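Long-range contacts in nicotinate phosphoribosyltransferase (Saccharomyces cerevisiae, PDB 1VLP), which catalyses the first step of NAD biosynthesis from nicotinic acid, the ATP-dependent joining of nicotinate to phosphoribose from PRPP to give nicotinate ribonucleotide: residues 44-49 against 135-140; 25-30 against 143-148. One frame throughout, in Å; residues are numbered along the deposited sequence. Where two conformers were deposited one is given.

Contact 1 (44-49 against 135-140)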
loop_
_atom_site.group_PDB
_atom_site.type_symbol
_atom_site.label_atom_id
_atom_site.label_comp_id
_atom_site.label_asym_id
_atom_site.label_seq_id
_atom_site.Cartn_x
_atom_site.Cartn_y
_atom_site.Cartn_z
ATOM N N VAL A 44 -1.572 -7.870 17.325
ATOM C CA VAL A 44 -2.546 -7.617 16.282
ATOM C C VAL A 44 -2.875 -8.899 15.527
ATOM O O VAL A 44 -2.132 -9.917 15.592
ATOM C CB VAL A 44 -1.999 -6.580 15.241
ATOM C CG1 VAL A 44 -1.728 -5.203 15.891
ATOM C CG2 VAL A 44 -0.718 -7.153 14.527
ATOM N N THR A 45 -3.997 -8.831 14.800
ATOM C CA THR A 45 -4.337 -9.884 13.845
ATOM C C THR A 45 -4.697 -9.202 12.533
ATOM O O THR A 45 -5.499 -8.271 12.529
ATOM C CB THR A 45 -5.521 -10.742 14.332
ATOM O OG1 THR A 45 -5.126 -11.430 15.521
ATOM C CG2 THR A 45 -5.932 -11.738 13.271
ATOM N N TYR A 46 -4.135 -9.687 11.424
ATOM C CA TYR A 46 -4.570 -9.316 10.051
ATOM C C TYR A 46 -5.323 -10.477 9.435
ATOM O O TYR A 46 -5.007 -11.655 9.747
ATOM C CB TYR A 46 -3.370 -9.009 9.126
ATOM C CG TYR A 46 -2.488 -7.836 9.516
ATOM C CD1 TYR A 46 -1.509 -7.982 10.514
ATOM C CD2 TYR A 46 -2.610 -6.596 8.894
ATOM C CE1 TYR A 46 -0.690 -6.925 10.879
ATOM C CE2 TYR A 46 -1.791 -5.532 9.260
ATOM C CZ TYR A 46 -0.836 -5.726 10.273
ATOM O OH TYR A 46 0.012 -4.729 10.646
ATOM N N LYS A 47 -6.252 -10.182 8.518
ATOM C CA LYS A 47 -7.031 -11.212 7.872
ATOM C C LYS A 47 -7.077 -10.993 6.386
ATOM O O LYS A 47 -7.278 -9.910 5.924
ATOM C CB LYS A 47 -8.467 -11.244 8.407
ATOM C CG LYS A 47 -9.470 -11.957 7.465
ATOM C CD LYS A 47 -10.949 -11.951 7.960
ATOM C CE LYS A 47 -11.869 -12.803 7.023
ATOM N NZ LYS A 47 -12.438 -12.116 5.805
ATOM N N TYR A 48 -6.907 -12.093 5.682
ATOM C CA TYR A 48 -7.071 -12.164 4.211
ATOM C C TYR A 48 -8.536 -12.195 3.844
ATOM O O TYR A 48 -9.318 -12.902 4.426
ATOM C CB TYR A 48 -6.389 -13.430 3.697
ATOM C CG TYR A 48 -6.715 -13.896 2.292
ATOM C CD1 TYR A 48 -6.028 -13.370 1.188
ATOM C CD2 TYR A 48 -7.707 -14.857 2.077
ATOM C CE1 TYR A 48 -6.301 -13.808 -0.078
ATOM C CE2 TYR A 48 -8.009 -15.314 0.764
ATOM C CZ TYR A 48 -7.248 -14.814 -0.292
ATOM O OH TYR A 48 -7.495 -15.289 -1.547
ATOM N N THR A 49 -8.894 -11.439 2.823
ATOM C CA THR A 49 -10.214 -11.534 2.252
ATOM C C THR A 49 -10.087 -11.496 0.739
ATOM O O THR A 49 -9.312 -10.710 0.183
ATOM C CB THR A 49 -11.133 -10.367 2.713
ATOM O OG1 THR A 49 -11.192 -10.350 4.137
ATOM C CG2 THR A 49 -12.545 -10.582 2.159
ATOM N N GLY A 135 0.192 -11.856 16.027
ATOM C CA GLY A 135 1.375 -11.737 16.913
ATOM C C GLY A 135 1.640 -10.306 17.273
ATOM O O GLY A 135 0.765 -9.442 17.065
ATOM N N SER A 136 2.840 -10.011 17.788
ATOM C CA SER A 136 3.208 -8.633 18.061
ATOM C C SER A 136 3.163 -7.845 16.760
ATOM O O SER A 136 3.500 -8.320 15.703
ATOM C CB SER A 136 4.608 -8.565 18.719
ATOM O OG SER A 136 4.881 -7.311 19.310
ATOM N N TRP A 137 2.757 -6.594 16.863
ATOM C CA TRP A 137 2.627 -5.742 15.693
ATOM C C TRP A 137 3.966 -5.630 14.932
ATOM O O TRP A 137 3.953 -5.751 13.731
ATOM C CB TRP A 137 2.040 -4.399 16.109
ATOM C CG TRP A 137 1.387 -3.583 15.003
ATOM C CD1 TRP A 137 1.157 -3.954 13.714
ATOM C CD2 TRP A 137 0.802 -2.287 15.147
ATOM N NE1 TRP A 137 0.507 -2.991 13.045
ATOM C CE2 TRP A 137 0.254 -1.944 13.890
ATOM C CE3 TRP A 137 0.695 -1.367 16.210
ATOM C CZ2 TRP A 137 -0.359 -0.697 13.660
ATOM C CZ3 TRP A 137 0.078 -0.147 15.970
ATOM C CH2 TRP A 137 -0.453 0.170 14.712
ATOM N N LYS A 138 5.094 -5.495 15.629
ATOM C CA LYS A 138 6.421 -5.446 14.985
ATOM C C LYS A 138 6.832 -6.754 14.286
ATOM O O LYS A 138 7.679 -6.724 13.405
ATOM C CB LYS A 138 7.524 -5.061 15.968
ATOM C CG LYS A 138 7.909 -6.086 16.956
ATOM C CD LYS A 138 8.849 -5.460 17.997
ATOM C CE LYS A 138 9.316 -6.471 19.003
ATOM N NZ LYS A 138 8.257 -6.946 19.929
ATOM N N ASP A 139 6.243 -7.867 14.698
ATOM C CA ASP A 139 6.486 -9.192 14.103
ATOM C C ASP A 139 5.579 -9.488 12.921
ATOM O O ASP A 139 5.823 -10.472 12.181
ATOM C CB ASP A 139 6.256 -10.325 15.124
ATOM C CG ASP A 139 7.351 -10.423 16.158
ATOM O OD1 ASP A 139 8.400 -9.794 15.995
ATOM O OD2 ASP A 139 7.139 -11.129 17.158
ATOM N N THR A 140 4.490 -8.726 12.764
ATOM C CA THR A 140 3.454 -9.062 11.787
ATOM C C THR A 140 3.291 -8.065 10.637
ATOM O O THR A 140 2.787 -8.431 9.518
ATOM C CB THR A 140 2.088 -9.284 12.492
ATOM O OG1 THR A 140 1.712 -8.117 13.172
ATOM C CG2 THR A 140 2.204 -10.444 13.475
#

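Contact 2 (25-30 against 143-148)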
loop_
_atom_site.group_PDB
_atom_site.type_symbol
_atom_site.label_atom_id
_atom_site.label_comp_id
_atom_site.label_asym_id
_atom_site.label_seq_id
_atom_site.Cartn_x
_atom_site.Cartn_y
_atom_site.Cartn_z
ATOM N N ASP A 25 6.326 -2.610 -0.294
ATOM C CA ASP A 25 6.045 -1.174 -0.371
ATOM C C ASP A 25 6.791 -0.405 0.744
ATOM O O ASP A 25 6.798 -0.878 1.894
ATOM C CB ASP A 25 4.538 -0.904 -0.264
ATOM C CG ASP A 25 3.719 -1.521 -1.443
ATOM O OD1 ASP A 25 3.992 -1.194 -2.604
ATOM O OD2 ASP A 25 2.844 -2.356 -1.188
HETATM N N MSE A 26 7.394 0.747 0.426
HETATM C CA MSE A 26 8.128 1.522 1.437
HETATM C C MSE A 26 7.316 1.806 2.666
HETATM O O MSE A 26 7.885 1.784 3.779
HETATM C CB MSE A 26 8.645 2.841 0.898
HETATM C CG MSE A 26 9.205 3.771 2.000
HETATM SE SE MSE A 26 10.142 5.191 1.086
HETATM C CE MSE A 26 10.087 6.564 2.646
ATOM N N TYR A 27 5.999 2.018 2.514
ATOM C CA TYR A 27 5.171 2.297 3.703
ATOM C C TYR A 27 5.224 1.163 4.719
ATOM O O TYR A 27 5.090 1.416 5.924
ATOM C CB TYR A 27 3.727 2.679 3.370
ATOM C CG TYR A 27 2.792 1.509 3.098
ATOM C CD1 TYR A 27 2.147 0.846 4.146
ATOM C CD2 TYR A 27 2.575 1.061 1.822
ATOM C CE1 TYR A 27 1.284 -0.230 3.898
ATOM C CE2 TYR A 27 1.705 -0.031 1.564
ATOM C CZ TYR A 27 1.076 -0.660 2.598
ATOM O OH TYR A 27 0.237 -1.710 2.302
ATOM N N LYS A 28 5.499 -0.070 4.272
ATOM C CA LYS A 28 5.624 -1.160 5.251
ATOM C C LYS A 28 6.821 -1.017 6.181
ATOM O O LYS A 28 6.725 -1.277 7.376
ATOM C CB LYS A 28 5.569 -2.545 4.570
ATOM C CG LYS A 28 4.241 -2.836 3.889
ATOM C CD LYS A 28 3.200 -3.633 4.725
ATOM C CE LYS A 28 2.577 -2.969 5.932
ATOM N NZ LYS A 28 1.472 -3.866 6.446
ATOM N N ILE A 29 7.953 -0.559 5.656
ATOM C CA ILE A 29 9.123 -0.314 6.448
ATOM C C ILE A 29 8.985 0.870 7.370
ATOM O O ILE A 29 9.414 0.819 8.510
ATOM C CB ILE A 29 10.378 -0.225 5.507
ATOM C CG1 ILE A 29 10.593 -1.578 4.797
ATOM C CG2 ILE A 29 11.662 0.194 6.241
ATOM C CD1 ILE A 29 10.847 -2.781 5.733
ATOM N N THR A 30 8.397 1.956 6.897
ATOM C CA THR A 30 8.180 3.116 7.802
ATOM C C THR A 30 7.170 2.751 8.907
ATOM O O THR A 30 7.433 3.062 10.082
ATOM C CB THR A 30 7.791 4.388 7.048
ATOM O OG1 THR A 30 6.664 4.144 6.208
ATOM C CG2 THR A 30 8.962 4.866 6.203
ATOM N N TYR A 143 4.146 -8.680 6.706
ATOM C CA TYR A 143 3.577 -9.772 5.846
ATOM C C TYR A 143 2.626 -9.348 4.756
ATOM O O TYR A 143 2.598 -10.002 3.709
ATOM C CB TYR A 143 2.864 -10.796 6.705
ATOM C CG TYR A 143 3.778 -11.685 7.480
ATOM C CD1 TYR A 143 4.452 -12.728 6.857
ATOM C CD2 TYR A 143 3.965 -11.509 8.865
ATOM C CE1 TYR A 143 5.247 -13.589 7.581
ATOM C CE2 TYR A 143 4.775 -12.351 9.584
ATOM C CZ TYR A 143 5.419 -13.389 8.941
ATOM O OH TYR A 143 6.230 -14.243 9.658
ATOM N N GLU A 144 1.835 -8.294 4.997
ATOM C CA GLU A 144 0.756 -7.910 4.059
ATOM C C GLU A 144 1.205 -7.980 2.568
ATOM O O GLU A 144 0.625 -8.726 1.748
ATOM C CB GLU A 144 0.235 -6.511 4.389
ATOM C CG GLU A 144 -0.914 -6.051 3.502
ATOM C CD GLU A 144 -1.107 -4.525 3.448
ATOM O OE1 GLU A 144 -0.362 -3.728 4.097
ATOM O OE2 GLU A 144 -2.060 -4.115 2.759
ATOM N N ILE A 145 2.235 -7.236 2.212
ATOM C CA ILE A 145 2.596 -7.080 0.802
ATOM C C ILE A 145 3.111 -8.348 0.180
ATOM O O ILE A 145 2.554 -8.774 -0.838
ATOM C CB ILE A 145 3.631 -5.963 0.607
ATOM C CG1 ILE A 145 3.117 -4.736 1.321
ATOM C CG2 ILE A 145 3.910 -5.661 -0.887
ATOM C CD1 ILE A 145 2.024 -4.196 0.868
ATOM N N PRO A 146 4.173 -8.954 0.749
ATOM C CA PRO A 146 4.656 -10.195 0.124
ATOM C C PRO A 146 3.584 -11.277 0.075
ATOM O O PRO A 146 3.519 -12.028 -0.881
ATOM C CB PRO A 146 5.886 -10.588 0.957
ATOM C CG PRO A 146 5.779 -9.775 2.227
ATOM C CD PRO A 146 5.003 -8.553 1.907
ATOM N N LEU A 147 2.730 -11.403 1.091
ATOM C CA LEU A 147 1.693 -12.439 1.015
ATOM C C LEU A 147 0.746 -12.175 -0.153
ATOM O O LEU A 147 0.403 -13.082 -0.899
ATOM C CB LEU A 147 0.908 -12.518 2.315
ATOM C CG LEU A 147 1.686 -13.070 3.492
ATOM C CD1 LEU A 147 0.766 -13.233 4.679
ATOM C CD2 LEU A 147 2.404 -14.386 3.194
ATOM N N LEU A 148 0.229 -10.942 -0.262
ATOM C CA LEU A 148 -0.601 -10.563 -1.418
ATOM C C LEU A 148 0.073 -10.811 -2.751
ATOM O O LEU A 148 -0.554 -11.401 -3.649
ATOM C CB LEU A 148 -1.060 -9.136 -1.292
ATOM C CG LEU A 148 -2.088 -8.874 -0.199
ATOM C CD1 LEU A 148 -2.246 -7.340 -0.055
ATOM C CD2 LEU A 148 -3.401 -9.603 -0.493
#

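Contact 1 (44-49 against 135-140)
V44 and G135 face each other as an antiparallel hydrogen-bonded pair, V44 N giving to G135 O at 2.8 Å and G135 N to V44 O at 3.1 Å, where strand 126-134 ends and the chain turns a corner into the short helix 137-140. Above this pair the side chain of V44 is split between two partners. CG1, anti to the carbonyl carbon (chi1 -63°), lies over one face of the W137 indole, 3.8 Å from the centroid of the five-membered ring, a CH-pi contact. CG2 points at T140 instead and stops 2.9 Å short of OG1, a tight approach. T140 OG1 stands between the backbone N and the carbonyl carbon (chi1 60°) and donates a hydrogen bond to S136 O (3.1 Å) from above the carbonyl plane; D139 N reaches the same oxygen from its opposite face. Strand 43-50 is the central one of a five-stranded antiparallel sheet in which strands of the N-terminal part are joined by 388-395, its other neighbour, and 398-399 from late in the chain. The corner at G135 brings the helix against the side of the sheet that carries V44 and Y46. The Y46 ring meets T140 edge-on, its CE1 3.5 Å from T140 OG1 near the ring plane. At its tip Y46 OH sits at the edge of the indole and accepts a weak, bent bond from W137 NE1 (3.0 Å); the stronger partner of this hydroxyl is E245. Helix 26-38 packs on W137 through M31 and V35.

Contact 2 (25-30 against 143-148)
E144 and I145, in the first turn of helix 144-159, reach across to Y27 and K28 in the first turn of helix 26-38. The two helices belong to the N-terminal part of this type II phosphoribosyltransferase, and their segments run roughly antiparallel, 146° between directions, with axes 11.1 Å apart at closest. E144 leaves its helix with CG anti to the backbone N (chi1 -178°) and an extended chain, which carries OE1 between two donors. Y27 OH, of a tyrosine that by similarity binds nicotinate, gives a hydrogen bond of 2.8 Å to E144 OE1 from above the carboxylate plane, the ring and carboxylate being turned 68° against each other. K28 NZ comes to the same oxygen along its anti lone pair, 3.0 Å away, in a salt bridge. The lysine bends at chi2 and chi3 to get there, and its ammonium is also held by a salt bridge to E245 and by I141 O. An alanine in place of E144 would probably leave the Y27 hydroxyl without this acceptor and the tyrosine ring less firmly fixed in position. E144 OE2 has a long, weak ion pair with R192.

I145 follows on the same side. Its CG1 is pressed against the aliphatic start of the lysine, 3.4 Å from K28 CG, closer than usual for two carbons, and K28 CD is nearly as near. K28 CG also lies over the rim of one face of the Y27 ring, and I145 CD1 reaches Y27 CZ itself at 4.0 Å, so the three side chains pack against one another. Further along, L147 and L148 turn to I390 on strand 388-395, and L148 N bonds E144 O at 3.0 Å.

Overall arrangement
The two contacts join the same pair of chain regions: helix 26-38 leads into strand 43-50, and helix 137-140 into helix 144-159, so contact 1 lies within the span of chain bounded by contact 2. Their centres are 12 Å apart, contact 2 nearer the middle of the molecule. Contact 2 borders the probable nicotinate pocket: at their nearest atoms the side chain of Y27 is about 6 Å from that of T241, and the side chain of D25 about 4 Å from that of F189. The side chain of Y46 in contact 1 is likewise about 8 Å from that of Y27. E245, next in sequence to the histidine that is probably autophosphorylated, bridges them, OE1 bonding Y46 and OE2 K28.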